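Local coordinates for 4-alpha-glucanotransferase (Corynebacterium glutamicum, PDB 5B68), which is an amylomaltase, also called disproportionating enzyme, of the 4-alpha-glucanotransferase family, built around a TIM-barrel domain with a beta-sandwich domain towards the N terminus, at residues A[176-182]-A[644-650]; A[207-211]-A[690-696]; A[213-218]-A[378-384]; A[530-534]-A[562-568]. All coordinates share one frame. Residues are numbered along the deposited sequence.

Contact 1 of 4, residues A[176-182]-A[644-650]. With SO4 (sulfate ion), chain H.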
# COMPACT_ATOMS: atom_id res chain seq x y z
N PRO A 176 -22.88 -8.43 4.16
CA PRO A 176 -21.53 -8.99 4.09
C PRO A 176 -21.28 -9.80 2.84
O PRO A 176 -22.13 -10.54 2.40
CB PRO A 176 -21.45 -9.88 5.34
CG PRO A 176 -22.44 -9.29 6.26
CD PRO A 176 -23.56 -8.85 5.39
N ARG A 177 -20.09 -9.67 2.29
CA ARG A 177 -19.72 -10.29 1.04
C ARG A 177 -18.41 -11.04 1.16
O ARG A 177 -17.68 -10.88 2.12
CB ARG A 177 -19.57 -9.28 -0.08
CG ARG A 177 -20.73 -8.34 -0.24
CD ARG A 177 -22.03 -9.03 -0.57
NE ARG A 177 -23.07 -8.02 -0.60
CZ ARG A 177 -23.35 -7.28 -1.65
NH1 ARG A 177 -22.71 -7.47 -2.78
NH2 ARG A 177 -24.28 -6.36 -1.57
N SER A 178 -18.12 -11.84 0.15
CA SER A 178 -16.83 -12.54 0.07
C SER A 178 -16.10 -12.09 -1.15
O SER A 178 -16.71 -11.57 -2.09
CB SER A 178 -16.98 -14.07 0.00
OG SER A 178 -17.52 -14.47 -1.24
N GLY A 179 -14.82 -12.39 -1.17
CA GLY A 179 -13.97 -12.19 -2.34
C GLY A 179 -12.82 -13.15 -2.34
O GLY A 179 -12.82 -14.04 -1.52
N VAL A 180 -11.90 -12.97 -3.29
CA VAL A 180 -10.81 -13.84 -3.53
C VAL A 180 -9.56 -12.96 -3.59
O VAL A 180 -9.61 -11.83 -4.13
CB VAL A 180 -10.94 -14.57 -4.91
CG1 VAL A 180 -9.67 -15.35 -5.25
CG2 VAL A 180 -12.19 -15.50 -4.95
N MET A 181 -8.48 -13.43 -3.02
CA MET A 181 -7.15 -12.80 -3.20
C MET A 181 -6.26 -13.63 -4.10
O MET A 181 -6.14 -14.86 -3.94
CB MET A 181 -6.43 -12.59 -1.87
CG MET A 181 -5.02 -11.94 -1.97
SD MET A 181 -3.65 -13.03 -2.38
CE MET A 181 -3.30 -13.63 -0.73
N ALA A 182 -5.62 -12.97 -5.06
CA ALA A 182 -4.69 -13.64 -5.94
C ALA A 182 -3.41 -12.81 -6.09
O ALA A 182 -3.48 -11.58 -6.18
CB ALA A 182 -5.26 -13.85 -7.31
N ALA A 644 -17.73 -7.92 7.78
CA ALA A 644 -18.26 -7.27 6.59
C ALA A 644 -17.72 -7.91 5.31
O ALA A 644 -18.47 -8.11 4.36
CB ALA A 644 -17.90 -5.82 6.60
N LEU A 645 -16.45 -8.25 5.30
CA LEU A 645 -15.87 -8.88 4.16
C LEU A 645 -15.00 -10.06 4.56
O LEU A 645 -14.26 -10.00 5.55
CB LEU A 645 -15.02 -7.90 3.35
CG LEU A 645 -15.75 -6.72 2.75
CD1 LEU A 645 -14.69 -5.75 2.17
CD2 LEU A 645 -16.74 -7.08 1.66
N THR A 646 -15.06 -11.11 3.75
CA THR A 646 -14.18 -12.30 3.92
C THR A 646 -13.43 -12.54 2.63
O THR A 646 -13.90 -12.17 1.59
CB THR A 646 -14.99 -13.56 4.27
OG1 THR A 646 -16.00 -13.72 3.29
CG2 THR A 646 -15.58 -13.40 5.58
N CYS A 647 -12.29 -13.21 2.70
CA CYS A 647 -11.46 -13.36 1.54
C CYS A 647 -10.95 -14.76 1.51
O CYS A 647 -10.44 -15.24 2.55
CB CYS A 647 -10.26 -12.37 1.55
SG CYS A 647 -9.46 -12.38 -0.09
N VAL A 648 -11.19 -15.42 0.37
CA VAL A 648 -10.71 -16.76 0.09
C VAL A 648 -9.46 -16.53 -0.72
O VAL A 648 -9.52 -15.85 -1.72
CB VAL A 648 -11.73 -17.56 -0.79
CG1 VAL A 648 -11.19 -18.95 -1.15
CG2 VAL A 648 -13.08 -17.58 -0.15
N CYS A 649 -8.36 -17.08 -0.27
CA CYS A 649 -7.15 -17.07 -1.08
C CYS A 649 -7.21 -18.11 -2.19
O CYS A 649 -7.52 -19.27 -1.98
CB CYS A 649 -5.91 -17.24 -0.23
SG CYS A 649 -5.61 -15.88 0.97
N LEU A 650 -6.87 -17.66 -3.41
CA LEU A 650 -6.97 -18.45 -4.59
C LEU A 650 -6.13 -19.71 -4.41
O LEU A 650 -6.53 -20.80 -4.88
CB LEU A 650 -6.48 -17.69 -5.86
CG LEU A 650 -6.61 -18.45 -7.18
CD1 LEU A 650 -8.09 -18.71 -7.46
CD2 LEU A 650 -5.93 -17.69 -8.34
S SO4 H . -24.82 -4.69 -5.02
O1 SO4 H . -26.24 -4.27 -4.88
O2 SO4 H . -24.11 -3.98 -6.12
O3 SO4 H . -24.16 -4.41 -3.73
O4 SO4 H . -24.80 -6.15 -5.31

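Contact 2 of 4, residues A[207-211]-A[690-696]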
# COMPACT_ATOMS: atom_id res chain seq x y z
N VAL A 207 -14.06 -14.95 -13.71
CA VAL A 207 -14.26 -16.37 -13.35
C VAL A 207 -14.70 -16.52 -11.91
O VAL A 207 -15.66 -17.18 -11.62
CB VAL A 207 -12.95 -17.16 -13.55
CG1 VAL A 207 -12.98 -18.52 -12.85
CG2 VAL A 207 -12.65 -17.34 -15.01
N VAL A 208 -14.02 -15.89 -10.98
CA VAL A 208 -14.35 -16.14 -9.54
C VAL A 208 -15.65 -15.44 -9.24
O VAL A 208 -16.34 -15.83 -8.31
CB VAL A 208 -13.23 -15.74 -8.58
CG1 VAL A 208 -11.97 -16.54 -8.84
CG2 VAL A 208 -12.92 -14.26 -8.69
N ALA A 209 -16.03 -14.43 -10.03
CA ALA A 209 -17.30 -13.76 -9.82
C ALA A 209 -18.49 -14.72 -10.10
O ALA A 209 -19.56 -14.52 -9.57
CB ALA A 209 -17.40 -12.57 -10.76
N GLN A 210 -18.27 -15.77 -10.90
CA GLN A 210 -19.39 -16.67 -11.32
C GLN A 210 -19.77 -17.50 -10.11
O GLN A 210 -20.85 -18.09 -10.07
CB GLN A 210 -18.92 -17.61 -12.42
CG GLN A 210 -18.59 -16.84 -13.66
CD GLN A 210 -17.86 -17.63 -14.72
OE1 GLN A 210 -17.42 -18.77 -14.51
NE2 GLN A 210 -17.60 -16.96 -15.84
N ASP A 211 -18.85 -17.64 -9.16
CA ASP A 211 -19.13 -18.37 -7.95
C ASP A 211 -19.37 -17.55 -6.71
O ASP A 211 -19.38 -18.15 -5.62
CB ASP A 211 -18.07 -19.45 -7.73
CG ASP A 211 -17.92 -20.30 -8.95
OD1 ASP A 211 -18.90 -20.98 -9.27
OD2 ASP A 211 -16.90 -20.24 -9.64
N LEU A 690 -9.61 -23.42 -13.82
CA LEU A 690 -9.93 -23.30 -12.40
C LEU A 690 -11.21 -23.97 -12.00
O LEU A 690 -11.29 -24.63 -10.93
CB LEU A 690 -10.05 -21.82 -12.00
CG LEU A 690 -8.71 -21.17 -11.67
CD1 LEU A 690 -8.88 -19.65 -11.58
CD2 LEU A 690 -8.17 -21.61 -10.33
N ARG A 691 -12.23 -23.75 -12.80
CA ARG A 691 -13.55 -24.24 -12.51
C ARG A 691 -13.76 -25.69 -12.98
O ARG A 691 -14.84 -26.17 -12.84
CB ARG A 691 -14.62 -23.32 -13.11
CG ARG A 691 -14.55 -21.97 -12.45
CD ARG A 691 -15.62 -20.99 -12.88
NE ARG A 691 -16.87 -21.25 -12.20
CZ ARG A 691 -17.86 -21.96 -12.73
NH1 ARG A 691 -17.75 -22.46 -13.98
NH2 ARG A 691 -18.97 -22.15 -12.00
N GLU A 692 -12.72 -26.36 -13.50
CA GLU A 692 -12.77 -27.76 -13.85
C GLU A 692 -12.42 -28.59 -12.63
O GLU A 692 -12.62 -29.76 -12.67
CB GLU A 692 -11.78 -28.09 -15.00
CG GLU A 692 -12.18 -27.48 -16.32
CD GLU A 692 -11.09 -27.55 -17.39
OE1 GLU A 692 -9.90 -27.85 -17.09
OE2 GLU A 692 -11.43 -27.27 -18.56
N ASN A 693 -11.83 -28.03 -11.57
CA ASN A 693 -11.36 -28.92 -10.48
C ASN A 693 -12.41 -28.89 -9.40
O ASN A 693 -12.94 -27.83 -9.09
CB ASN A 693 -10.02 -28.56 -9.84
CG ASN A 693 -9.10 -27.77 -10.74
OD1 ASN A 693 -8.55 -28.28 -11.72
ND2 ASN A 693 -8.91 -26.49 -10.39
N GLU A 694 -12.70 -30.06 -8.83
CA GLU A 694 -13.69 -30.18 -7.79
C GLU A 694 -13.32 -29.41 -6.51
O GLU A 694 -14.25 -28.86 -5.86
CB GLU A 694 -13.96 -31.68 -7.47
CG GLU A 694 -15.16 -31.95 -6.54
CD GLU A 694 -15.32 -33.44 -6.11
OE1 GLU A 694 -14.29 -34.14 -5.81
OE2 GLU A 694 -16.49 -33.92 -6.06
N LEU A 695 -12.02 -29.36 -6.16
CA LEU A 695 -11.56 -28.61 -4.96
C LEU A 695 -11.98 -27.12 -5.01
O LEU A 695 -12.54 -26.61 -4.06
CB LEU A 695 -10.04 -28.76 -4.70
CG LEU A 695 -9.52 -28.01 -3.45
CD1 LEU A 695 -10.31 -28.48 -2.21
CD2 LEU A 695 -8.02 -28.20 -3.20
N TYR A 696 -11.80 -26.48 -6.16
CA TYR A 696 -12.27 -25.09 -6.36
C TYR A 696 -13.74 -24.90 -5.96
O TYR A 696 -14.07 -23.99 -5.22
CB TYR A 696 -12.05 -24.66 -7.83
CG TYR A 696 -12.64 -23.34 -8.13
CD1 TYR A 696 -13.95 -23.25 -8.49
CD2 TYR A 696 -11.93 -22.17 -7.96
CE1 TYR A 696 -14.55 -22.05 -8.75
CE2 TYR A 696 -12.53 -20.96 -8.20
CZ TYR A 696 -13.84 -20.90 -8.57
OH TYR A 696 -14.47 -19.71 -8.80
O HOH W 1 -15.04 -17.88 -6.66

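Contact 3 of 4, residues A[213-218]-A[378-384]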
# COMPACT_ATOMS: atom_id res chain seq x y z
N ALA A 213 -17.86 -14.33 -5.73
CA ALA A 213 -16.92 -13.35 -5.27
C ALA A 213 -17.36 -11.96 -5.66
O ALA A 213 -17.71 -11.75 -6.82
CB ALA A 213 -15.54 -13.65 -5.86
N ASP A 214 -17.28 -11.00 -4.73
CA ASP A 214 -17.59 -9.59 -5.01
C ASP A 214 -16.33 -8.69 -5.17
O ASP A 214 -16.47 -7.53 -5.63
CB ASP A 214 -18.52 -9.01 -3.96
CG ASP A 214 -20.00 -9.22 -4.33
OD1 ASP A 214 -20.33 -8.94 -5.49
OD2 ASP A 214 -20.78 -9.74 -3.48
N PHE A 215 -15.16 -9.23 -4.87
CA PHE A 215 -13.93 -8.53 -5.15
C PHE A 215 -12.81 -9.49 -5.47
O PHE A 215 -12.88 -10.64 -5.12
CB PHE A 215 -13.54 -7.62 -3.99
CG PHE A 215 -13.24 -8.34 -2.72
CD1 PHE A 215 -11.98 -8.78 -2.47
CD2 PHE A 215 -14.21 -8.54 -1.78
CE1 PHE A 215 -11.69 -9.43 -1.31
CE2 PHE A 215 -13.93 -9.20 -0.62
CZ PHE A 215 -12.67 -9.64 -0.38
N LEU A 216 -11.80 -8.99 -6.16
CA LEU A 216 -10.56 -9.70 -6.36
C LEU A 216 -9.41 -8.82 -5.84
O LEU A 216 -9.06 -7.81 -6.43
CB LEU A 216 -10.35 -10.02 -7.84
CG LEU A 216 -9.08 -10.76 -8.15
CD1 LEU A 216 -9.10 -12.18 -7.58
CD2 LEU A 216 -8.89 -10.76 -9.64
N LEU A 217 -8.91 -9.21 -4.67
CA LEU A 217 -7.78 -8.50 -4.02
C LEU A 217 -6.54 -9.03 -4.64
O LEU A 217 -6.32 -10.25 -4.70
CB LEU A 217 -7.79 -8.74 -2.50
CG LEU A 217 -6.62 -8.36 -1.64
CD1 LEU A 217 -6.36 -6.85 -1.72
CD2 LEU A 217 -6.83 -8.66 -0.18
N ILE A 218 -5.67 -8.11 -5.03
CA ILE A 218 -4.41 -8.43 -5.62
C ILE A 218 -3.20 -7.79 -4.90
O ILE A 218 -3.32 -7.00 -3.96
CB ILE A 218 -4.38 -8.14 -7.13
CG1 ILE A 218 -4.58 -6.63 -7.39
CG2 ILE A 218 -5.45 -8.97 -7.84
CD1 ILE A 218 -4.36 -6.20 -8.81
N GLY A 378 -20.56 -9.06 -12.38
CA GLY A 378 -21.39 -9.00 -11.18
C GLY A 378 -20.73 -8.57 -9.89
O GLY A 378 -21.38 -8.51 -8.83
N MET A 379 -19.43 -8.30 -9.90
CA MET A 379 -18.79 -7.89 -8.66
C MET A 379 -19.28 -6.52 -8.19
O MET A 379 -19.27 -5.57 -8.95
CB MET A 379 -17.28 -7.85 -8.83
CG MET A 379 -16.62 -9.19 -9.04
SD MET A 379 -14.86 -9.14 -8.69
CE MET A 379 -14.53 -10.87 -8.38
N SER A 380 -19.68 -6.44 -6.94
CA SER A 380 -20.05 -5.19 -6.28
C SER A 380 -18.88 -4.23 -6.06
O SER A 380 -19.04 -3.03 -6.09
CB SER A 380 -20.84 -5.44 -5.00
OG SER A 380 -20.01 -5.84 -3.95
N ILE A 381 -17.73 -4.81 -5.76
CA ILE A 381 -16.51 -4.04 -5.54
C ILE A 381 -15.57 -4.07 -6.74
O ILE A 381 -15.21 -3.05 -7.24
CB ILE A 381 -15.78 -4.57 -4.30
CG1 ILE A 381 -16.62 -4.30 -3.07
CG2 ILE A 381 -14.41 -3.96 -4.14
CD1 ILE A 381 -16.30 -5.21 -1.92
N GLY A 382 -15.27 -5.25 -7.24
CA GLY A 382 -14.29 -5.36 -8.31
C GLY A 382 -12.88 -5.61 -7.83
O GLY A 382 -12.65 -6.28 -6.87
N ILE A 383 -11.91 -5.10 -8.58
CA ILE A 383 -10.54 -5.22 -8.17
C ILE A 383 -10.34 -4.43 -6.89
O ILE A 383 -10.78 -3.31 -6.79
CB ILE A 383 -9.59 -4.67 -9.24
CG1 ILE A 383 -9.88 -5.31 -10.60
CG2 ILE A 383 -8.15 -4.88 -8.82
CD1 ILE A 383 -10.01 -6.80 -10.55
N MET A 384 -9.65 -5.03 -5.94
CA MET A 384 -9.21 -4.33 -4.77
C MET A 384 -7.69 -4.28 -4.83
O MET A 384 -7.01 -5.27 -4.84
CB MET A 384 -9.74 -5.02 -3.51
CG MET A 384 -9.17 -4.57 -2.19
SD MET A 384 -9.84 -5.54 -0.82
CE MET A 384 -11.56 -5.09 -1.03

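Contact 4 of 4, residues A[530-534]-A[562-568]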
# COMPACT_ATOMS: atom_id res chain seq x y z
N SER A 530 -8.49 -9.43 10.06
CA SER A 530 -8.44 -10.58 10.96
C SER A 530 -7.97 -11.80 10.17
O SER A 530 -8.51 -12.08 9.06
CB SER A 530 -9.82 -10.85 11.43
OG SER A 530 -10.35 -9.88 12.27
N ILE A 531 -6.97 -12.49 10.66
CA ILE A 531 -6.36 -13.63 9.96
C ILE A 531 -6.51 -14.84 10.90
O ILE A 531 -6.04 -14.82 12.05
CB ILE A 531 -4.88 -13.34 9.63
CG1 ILE A 531 -4.78 -12.11 8.71
CG2 ILE A 531 -4.21 -14.49 8.88
CD1 ILE A 531 -3.33 -11.72 8.42
N LEU A 532 -7.24 -15.84 10.42
CA LEU A 532 -7.72 -16.91 11.31
C LEU A 532 -6.54 -17.45 12.17
O LEU A 532 -6.65 -17.53 13.36
CB LEU A 532 -8.26 -18.07 10.45
CG LEU A 532 -8.42 -19.40 11.23
CD1 LEU A 532 -9.74 -19.32 11.93
CD2 LEU A 532 -8.36 -20.63 10.38
N TRP A 533 -5.42 -17.77 11.55
CA TRP A 533 -4.33 -18.46 12.28
C TRP A 533 -3.74 -17.62 13.42
O TRP A 533 -3.19 -18.18 14.36
CB TRP A 533 -3.21 -18.88 11.35
CG TRP A 533 -3.53 -19.78 10.27
CD1 TRP A 533 -3.37 -19.54 8.93
CD2 TRP A 533 -4.10 -21.09 10.37
NE1 TRP A 533 -3.76 -20.62 8.20
CE2 TRP A 533 -4.23 -21.59 9.05
CE3 TRP A 533 -4.48 -21.90 11.44
CZ2 TRP A 533 -4.73 -22.86 8.77
CZ3 TRP A 533 -5.02 -23.16 11.17
CH2 TRP A 533 -5.14 -23.62 9.86
N PHE A 534 -3.89 -16.29 13.34
CA PHE A 534 -3.38 -15.39 14.40
C PHE A 534 -4.38 -14.97 15.42
O PHE A 534 -4.01 -14.28 16.37
CB PHE A 534 -2.77 -14.12 13.77
CG PHE A 534 -1.76 -14.40 12.71
CD1 PHE A 534 -0.85 -15.44 12.83
CD2 PHE A 534 -1.64 -13.55 11.61
CE1 PHE A 534 0.11 -15.67 11.84
CE2 PHE A 534 -0.67 -13.77 10.61
CZ PHE A 534 0.21 -14.83 10.74
N LEU A 562 1.99 -16.24 4.50
CA LEU A 562 1.94 -17.54 5.18
C LEU A 562 1.92 -18.64 4.15
O LEU A 562 1.57 -18.45 2.96
CB LEU A 562 0.67 -17.66 6.02
CG LEU A 562 0.75 -16.90 7.31
CD1 LEU A 562 -0.64 -16.72 7.91
CD2 LEU A 562 1.67 -17.63 8.27
N PRO A 563 2.30 -19.84 4.56
CA PRO A 563 2.06 -20.95 3.62
C PRO A 563 0.53 -21.11 3.40
O PRO A 563 -0.23 -20.86 4.31
CB PRO A 563 2.65 -22.16 4.37
CG PRO A 563 3.68 -21.56 5.26
CD PRO A 563 2.99 -20.31 5.78
N PRO A 564 0.12 -21.40 2.18
CA PRO A 564 -1.29 -21.71 1.94
C PRO A 564 -1.80 -22.83 2.84
O PRO A 564 -1.01 -23.59 3.39
CB PRO A 564 -1.31 -22.15 0.53
CG PRO A 564 -0.19 -21.35 -0.10
CD PRO A 564 0.89 -21.45 0.93
N THR A 565 -3.09 -22.85 3.05
CA THR A 565 -3.67 -23.70 4.11
C THR A 565 -3.36 -25.18 3.91
O THR A 565 -3.16 -25.87 4.92
CB THR A 565 -5.13 -23.45 4.20
OG1 THR A 565 -5.34 -22.05 4.37
CG2 THR A 565 -5.78 -24.17 5.39
N ALA A 566 -3.24 -25.67 2.68
CA ALA A 566 -2.90 -27.09 2.50
C ALA A 566 -1.51 -27.38 3.07
O ALA A 566 -1.26 -28.45 3.63
CB ALA A 566 -2.97 -27.52 1.06
N GLY A 567 -0.59 -26.43 2.88
CA GLY A 567 0.77 -26.53 3.50
C GLY A 567 0.78 -26.29 4.98
O GLY A 567 1.42 -27.06 5.74
N TYR A 568 0.03 -25.28 5.42
CA TYR A 568 -0.05 -24.90 6.80
C TYR A 568 -0.62 -26.06 7.65
O TYR A 568 -0.10 -26.36 8.69
CB TYR A 568 -0.93 -23.68 6.97
CG TYR A 568 -0.77 -23.00 8.26
CD1 TYR A 568 -1.31 -23.52 9.42
CD2 TYR A 568 -0.03 -21.82 8.37
CE1 TYR A 568 -1.16 -22.89 10.63
CE2 TYR A 568 0.11 -21.17 9.59
CZ TYR A 568 -0.44 -21.73 10.72
OH TYR A 568 -0.33 -21.12 11.96
O HOH W 2 -2.67 -20.89 5.47

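Contact 1 of 4, residues A[176-182]-A[644-650]
Six main-chain hydrogen bonds hold these two strands side by side, both running in the same direction. Arg177 N reaches Ala644 O at 3.1 Å, and Arg177 O takes Thr646 N at 3.1 Å. Gly179 repeats the pattern, with Gly179 N to Thr646 O and Val648 N to Gly179 O both at 2.9 Å. Met181 N then meets Val648 O, and Leu650 N meets Met181 O, again at 2.9 Å each. Between them come short CA-H...O contacts, such as Val180 CA to Val648 O at 3.0 Å. The Arg177 side chain leads away from the pair: NH2 donates to O3 of a sulfate at 2.9 Å, an ion probably from the crystallisation liquor that Lys171 also binds, while NH1 makes a salt bridge to Asp214. In the barrel, 177-182 is the first strand and 645-649 the eighth, so this is the seam where the parallel TIM barrel closes on itself. Leu645, Cys647, Cys649 and Met181 point into the barrel. Here Met181 lies along the cysteines, with its CB 3.5 Å from Cys647 SG and its CE 3.6 Å from Cys649 SG. The opposite face, carrying Ser178, Val180, Thr646 and Val648, looks outward, where Val180 packs on Val208 of helix 198-209. At the far end Val180 CG1 approaches Leu650 CB at 4.0 Å, and Ala182 CB sits 4.0 Å from Leu650 CD2.

Contact 2 of 4, residues A[207-211]-A[690-696]
Asp211 is the acceptor around which this contact is organised. Its carboxylate takes both an arginine and a tyrosine: Arg691 NE donates to Asp211 OD2 at 2.8 Å and Arg691 NH2 to Asp211 OD1 at 3.0 Å, both nearly straight, giving a two-pronged salt bridge in which the carboxylate meets the edge of the guanidinium. Asp211 OD2 also accepts from Tyr696 OH at 2.6 Å. With its proton spent on the aspartate, the tyrosine oxygen serves as an acceptor for water 1, which lies 2.9 Å from Tyr696 OH and donates equally to Val208 O at 2.9 Å. Val208 O also receives Asp211 N at 3.2 Å, while Val207 O receives Gln210 N at 3.1 Å. In the fold, helix 198-209 follows the first barrel strand, and the chain around its C-terminal end meets both the turn leading into helix 694-702, the last of the chain, and Tyr696 in that helix's first turn. Gln210 lays OE1 over one face of the guanidinium, 3.3 Å from Arg691 CD; it is close to Arg691 NE too, at 3.4 Å, but the angle is too poor for a bond. Next to the polar group, Val207 CG1 rests against Arg691 CD at 3.6 Å and reaches Leu690 CD1 at 4.4 Å, and Leu690 goes on to pack against helix 650-654. Arg691 O is taken by the imidazole of His697.

Contact 3 of 4, residues A[213-218]-A[378-384]
One carbonyl serves two successive amides here: Asp214 O accepts from Ile381 N and from Gly382 N, each at 3.0 Å. Gly382 sits at a positive phi, where a CB would be jammed against the preceding carbonyl. The Asp214 side chain adds a third tie, OD1 to Ser380 N at 3.0 Å, and its OD2 forms a salt bridge with Arg177. From there regular parallel pairing takes over: Leu216 N to Gly382 O and Met384 N to Leu216 O, both at 2.9 Å, then Ile218 N to Met384 O at 3.1 Å. On one face, Met384 CE stands 4.2 Å from the Phe215 ring centroid, a CH-pi contact within a Met-aromatic pair. Met379 CE touches Ala213 CB at 3.9 Å. Ile383 CG2 meets Ile218 CD1 at 4.0 Å on the face covered by helix 198-209. The adjacent parallel strands, 215-218 and 382-387, are the second and third of the TIM barrel, joined through a long, largely helical excursion.

Contact 4 of 4, residues A[530-534]-A[562-568]
The Trp533 indole lies flat against the Tyr568 ring. The five-membered ring and the phenol ring have centroids 3.7 Å apart and planes tilted by only 11°, so this is a face-to-face stack, with Trp533 CD2 as close as 3.5 Å to Tyr568 CE1. While Tyr568 covers the face of the indole, two aliphatic groups abut its rim near its plane: Leu562 CD1 at 4.1 Å from Trp533 CD1, and Thr565 CG2 at 3.8 Å from Trp533 CZ2. Leu562 is the bump that fills the remaining hollow. Its CD1 pushes in among three side chains of 530-534, touching Phe534 CZ at 3.5 Å and Ile531 CG2 at 4.3 Å besides the tryptophan. Ile601 of helix 587-607 and Leu634 of helix 627-639 also touch Trp533, and Tyr568 stacks with His573. The contact joins the C-terminal end of the sixth barrel strand, 528-531, with the 3-10 turn after it, to the start of helix 565-569, which follows the seventh strand, 553-556. No direct hydrogen bond crosses between the segments. Water 2 does the polar work, accepting from Trp533 NE1 at 3.0 Å and donating to Pro563 O at 2.7 Å and Thr565 OG1 at 3.1 Å, a hydroxyl that also bonds to Asp652. Cohesion therefore rests on ring stacking and apolar fit, with the buried indole nitrogen satisfied through a single bridging water.

Overall arrangement
Following the chain, 176-182, 207-211 and 213-218 come in quick succession, and each pairs with a segment far along the chain. The first loop to close is contact 3, when 378-384 returns beside 213-218. Contact 4 then opens and closes in series with it, over a short span. Next 644-650 closes contact 1, enclosing contacts 3 and 4, and finally 690-696 closes contact 2, which encloses contacts 3 and 4 as well but crosses contact 1. Contacts 1, 3 and 4 all reach the parallel barrel sheet, at strands eight-one, two-three and six; contact 2 fastens the chain's last helix outside it. Contacts 1, 2 and 3 touch one another through Val180, Val208 and Ala213, while contact 4 stands apart.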